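Local coordinates for protein NEDD8-conjugating enzyme UBC12 (Saccharomyces cerevisiae, PDB 3O2U) that accepts the ubiquitin-like protein RUB1 (NEDD8) from its E1 as a thioester and catalyses its covalent attachment to other proteins, chiefly the cullin CDC53, at residues 81-86 / 100-105. Numbering follows the deposited sequence.
Sequences SINFNL and VCLKKI
An antiparallel strand pairing that frays into a loop joins strand 82-87 to edge strand 98-101 of the four-stranded sheet, and it illustrates how side chains take over where backbone pairing ends. N85 and V100 form a hydrogen-bonded pair, N85 N reaching V100 O at 2.9 Å and V100 N returning to N85 O at 3.0 Å. F84 and C101 make the next, non-hydrogen-bonded pair. L102 N then donates to N83 O, nearly straight at 167°, although L102 has left the strand.

Past that bond the chains diverge, and N83 spans the gap. Its CG sits between the backbone N and carbonyl carbon (chi1 58°), which brings OD1 to 2.8 Å from K103 NZ; the ammonium lies above the amide plane. K103 bends at chi2 and chi4 to reach it, and its CG packs against OD1. N83 ND2 donates to a water, which K103 NZ meets weakly, and to E67 of the adjoining strand. L102 crosses the amides of N83 and N85, its CD1 3.6 Å from N83 ND2. An alanine at N83 would remove the bonds to K103 and E67 and would probably loosen the L102 side chain.

On the other face, C101 SG lies 3.6 Å from I82 CG2 and obliquely over the F84 ring, 4.5 Å from its centroid, while I105 CD1 approaches I82 CG2. F142 of helix 131-143 covers I82, F84 and I105. This meander sheet packed against a helix is the core of the ubiquitin-conjugating (UBC) fold, with F84 about 10 Å, side chain to side chain, from the predicted thioester cysteine C117.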
ATOM      1  N   SER A  81      -9.907  -2.509  11.535  1.00 22.68           N
ATOM      2  CA  SER A  81      -8.720  -3.038  10.864  1.00 16.25           C
ATOM      3  C   SER A  81      -8.810  -2.870   9.339  1.00 19.45           C
ATOM      4  O   SER A  81      -9.662  -3.481   8.694  1.00 18.15           O
ATOM      5  CB  SER A  81      -8.505  -4.511  11.243  1.00 19.47           C
ATOM      6  OG  SER A  81      -8.176  -4.634  12.620  1.00 24.27           O
ATOM      7  N   ILE A  82      -7.949  -2.031   8.770  1.00 17.28           N
ATOM      8  CA  ILE A  82      -7.944  -1.812   7.323  1.00 15.65           C
ATOM      9  C   ILE A  82      -6.684  -2.401   6.723  1.00 13.14           C
ATOM     10  O   ILE A  82      -5.583  -2.000   7.079  1.00 15.65           O
ATOM     11  CB  ILE A  82      -8.034  -0.324   6.952  1.00 18.40           C
ATOM     12  CG1 ILE A  82      -9.223   0.343   7.669  1.00 18.50           C
ATOM     13  CG2 ILE A  82      -8.159  -0.177   5.439  1.00 18.42           C
ATOM     14  CD1 ILE A  82      -8.894   0.872   9.086  1.00 17.97           C
ATOM     15  N   ASN A  83      -6.830  -3.401   5.860  1.00 16.40           N
ATOM     16  CA  ASN A  83      -5.648  -4.012   5.272  1.00 17.05           C
ATOM     17  C   ASN A  83      -5.404  -3.549   3.841  1.00 15.74           C
ATOM     18  O   ASN A  83      -6.343  -3.215   3.111  1.00 15.80           O
ATOM     19  CB  ASN A  83      -5.653  -5.553   5.404  1.00 16.53           C
ATOM     20  CG  ASN A  83      -6.870  -6.208   4.757  1.00 21.50           C
ATOM     21  OD1 ASN A  83      -7.927  -5.599   4.616  1.00 20.88           O
ATOM     22  ND2 ASN A  83      -6.717  -7.476   4.373  1.00 22.63           N
ATOM     23  N   PHE A  84      -4.127  -3.516   3.462  1.00 16.20           N
ATOM     24  CA  PHE A  84      -3.690  -3.050   2.147  1.00 13.99           C
ATOM     25  C   PHE A  84      -2.711  -4.073   1.586  1.00 16.31           C
ATOM     26  O   PHE A  84      -1.938  -4.679   2.328  1.00 15.40           O
ATOM     27  CB  PHE A  84      -2.926  -1.718   2.239  1.00 11.37           C
ATOM     28  CG  PHE A  84      -3.734  -0.579   2.791  1.00 16.68           C
ATOM     29  CD1 PHE A  84      -4.375   0.320   1.941  1.00 15.92           C
ATOM     30  CD2 PHE A  84      -3.857  -0.402   4.164  1.00 15.03           C
ATOM     31  CE1 PHE A  84      -5.122   1.396   2.463  1.00 18.69           C
ATOM     32  CE2 PHE A  84      -4.598   0.668   4.688  1.00 14.38           C
ATOM     33  CZ  PHE A  84      -5.228   1.560   3.842  1.00 15.33           C
ATOM     34  N   ASN A  85      -2.729  -4.243   0.274  1.00 16.04           N
ATOM     35  CA  ASN A  85      -1.685  -5.004  -0.393  1.00 15.61           C
ATOM     36  C   ASN A  85      -0.730  -4.003  -1.016  1.00 16.92           C
ATOM     37  O   ASN A  85      -1.166  -3.006  -1.597  1.00 16.58           O
ATOM     38  CB  ASN A  85      -2.268  -5.904  -1.480  1.00 19.93           C
ATOM     39  CG  ASN A  85      -2.430  -7.351  -1.032  1.00 22.25           C
ATOM     40  OD1 ASN A  85      -1.991  -7.738   0.050  1.00 27.50           O
ATOM     41  ND2 ASN A  85      -3.068  -8.153  -1.868  1.00 24.48           N
ATOM     42  N   LEU A  86       0.565  -4.247  -0.869  1.00 14.30           N
ATOM     43  CA  LEU A  86       1.581  -3.433  -1.536  1.00 17.17           C
ATOM     44  C   LEU A  86       2.337  -4.317  -2.530  1.00 17.11           C
ATOM     45  O   LEU A  86       2.974  -5.298  -2.118  1.00 17.82           O
ATOM     46  CB  LEU A  86       2.563  -2.850  -0.512  1.00 15.49           C
ATOM     47  CG  LEU A  86       2.129  -1.632   0.324  1.00 15.36           C
ATOM     48  CD1 LEU A  86       0.898  -1.931   1.161  1.00 17.29           C
ATOM     49  CD2 LEU A  86       3.266  -1.220   1.214  1.00 10.42           C
ATOM     50  N   VAL A 100      -3.096  -1.110  -2.802  1.00 15.79           N
ATOM     51  CA  VAL A 100      -4.516  -1.404  -2.986  1.00 16.20           C
ATOM     52  C   VAL A 100      -5.166  -1.657  -1.634  1.00 16.78           C
ATOM     53  O   VAL A 100      -4.719  -2.530  -0.889  1.00 17.24           O
ATOM     54  CB  VAL A 100      -4.714  -2.677  -3.850  1.00 19.57           C
ATOM     55  CG1 VAL A 100      -6.186  -2.976  -4.028  1.00 22.93           C
ATOM     56  CG2 VAL A 100      -4.045  -2.512  -5.203  1.00 24.50           C
ATOM     57  N   CYS A 101      -6.212  -0.907  -1.312  1.00 16.31           N
ATOM     58  CA  CYS A 101      -6.962  -1.157  -0.072  1.00 18.04           C
ATOM     59  C   CYS A 101      -7.918  -2.329  -0.290  1.00 21.60           C
ATOM     60  O   CYS A 101      -8.640  -2.370  -1.283  1.00 18.48           O
ATOM     61  CB  CYS A 101      -7.737   0.094   0.376  1.00 15.35           C
ATOM     62  SG  CYS A 101      -8.682  -0.157   1.927  1.00 17.74           S
ATOM     63  N   LEU A 102      -7.908  -3.283   0.638  1.00 18.23           N
ATOM     64  CA  LEU A 102      -8.574  -4.557   0.450  1.00 18.64           C
ATOM     65  C   LEU A 102      -9.937  -4.597   1.119  1.00 24.51           C
ATOM     66  O   LEU A 102     -10.580  -5.639   1.143  1.00 24.74           O
ATOM     67  CB  LEU A 102      -7.710  -5.694   1.006  1.00 17.08           C
ATOM     68  CG  LEU A 102      -6.287  -5.752   0.463  1.00 19.89           C
ATOM     69  CD1 LEU A 102      -5.582  -6.974   1.023  1.00 20.61           C
ATOM     70  CD2 LEU A 102      -6.310  -5.779  -1.066  1.00 20.99           C
ATOM     71  N   LYS A 103     -10.362  -3.465   1.680  1.00 21.85           N
ATOM     72  CA  LYS A 103     -11.665  -3.370   2.323  1.00 19.33           C
ATOM     73  C   LYS A 103     -12.459  -2.197   1.753  1.00 22.13           C
ATOM     74  O   LYS A 103     -11.893  -1.150   1.452  1.00 22.31           O
ATOM     75  CB  LYS A 103     -11.499  -3.180   3.840  1.00 22.62           C
ATOM     76  CG  LYS A 103     -10.938  -4.402   4.574  1.00 17.83           C
ATOM     77  CD  LYS A 103     -11.881  -5.595   4.464  1.00 18.54           C
ATOM     78  CE  LYS A 103     -11.502  -6.737   5.437  1.00 25.56           C
ATOM     79  NZ  LYS A 103     -10.111  -7.236   5.246  1.00 28.98           N
ATOM     80  N   LYS A 104     -13.768  -2.376   1.608  1.00 19.40           N
ATOM     81  CA  LYS A 104     -14.645  -1.260   1.292  1.00 24.28           C
ATOM     82  C   LYS A 104     -14.798  -0.426   2.553  1.00 25.97           C
ATOM     83  O   LYS A 104     -15.445  -0.849   3.531  1.00 22.94           O
ATOM     84  CB  LYS A 104     -16.015  -1.764   0.836  1.00 23.72           C
ATOM     85  CG  LYS A 104     -15.956  -2.755  -0.321  1.00 26.09           C
ATOM     86  CD  LYS A 104     -17.337  -2.925  -0.949  1.00 31.22           C
ATOM     87  CE  LYS A 104     -17.386  -4.140  -1.873  1.00 41.01           C
ATOM     88  NZ  LYS A 104     -18.767  -4.739  -1.923  1.00 42.01           N
ATOM     89  N   ILE A 105     -14.186   0.750   2.557  1.00 22.98           N
ATOM     90  CA  ILE A 105     -14.278   1.604   3.739  1.00 23.72           C
ATOM     91  C   ILE A 105     -14.717   3.030   3.396  1.00 25.66           C
ATOM     92  O   ILE A 105     -14.502   3.517   2.284  1.00 22.38           O
ATOM     93  CB  ILE A 105     -12.973   1.606   4.580  1.00 28.38           C
ATOM     94  CG1 ILE A 105     -11.860   2.343   3.859  1.00 26.87           C
ATOM     95  CG2 ILE A 105     -12.515   0.168   4.922  1.00 26.23           C
ATOM     96  CD1 ILE A 105     -10.880   2.960   4.826  1.00 28.58           C
TER
HETATM   97  O   HOH W   1      -8.723  -9.241   2.854  1.00 37.28           O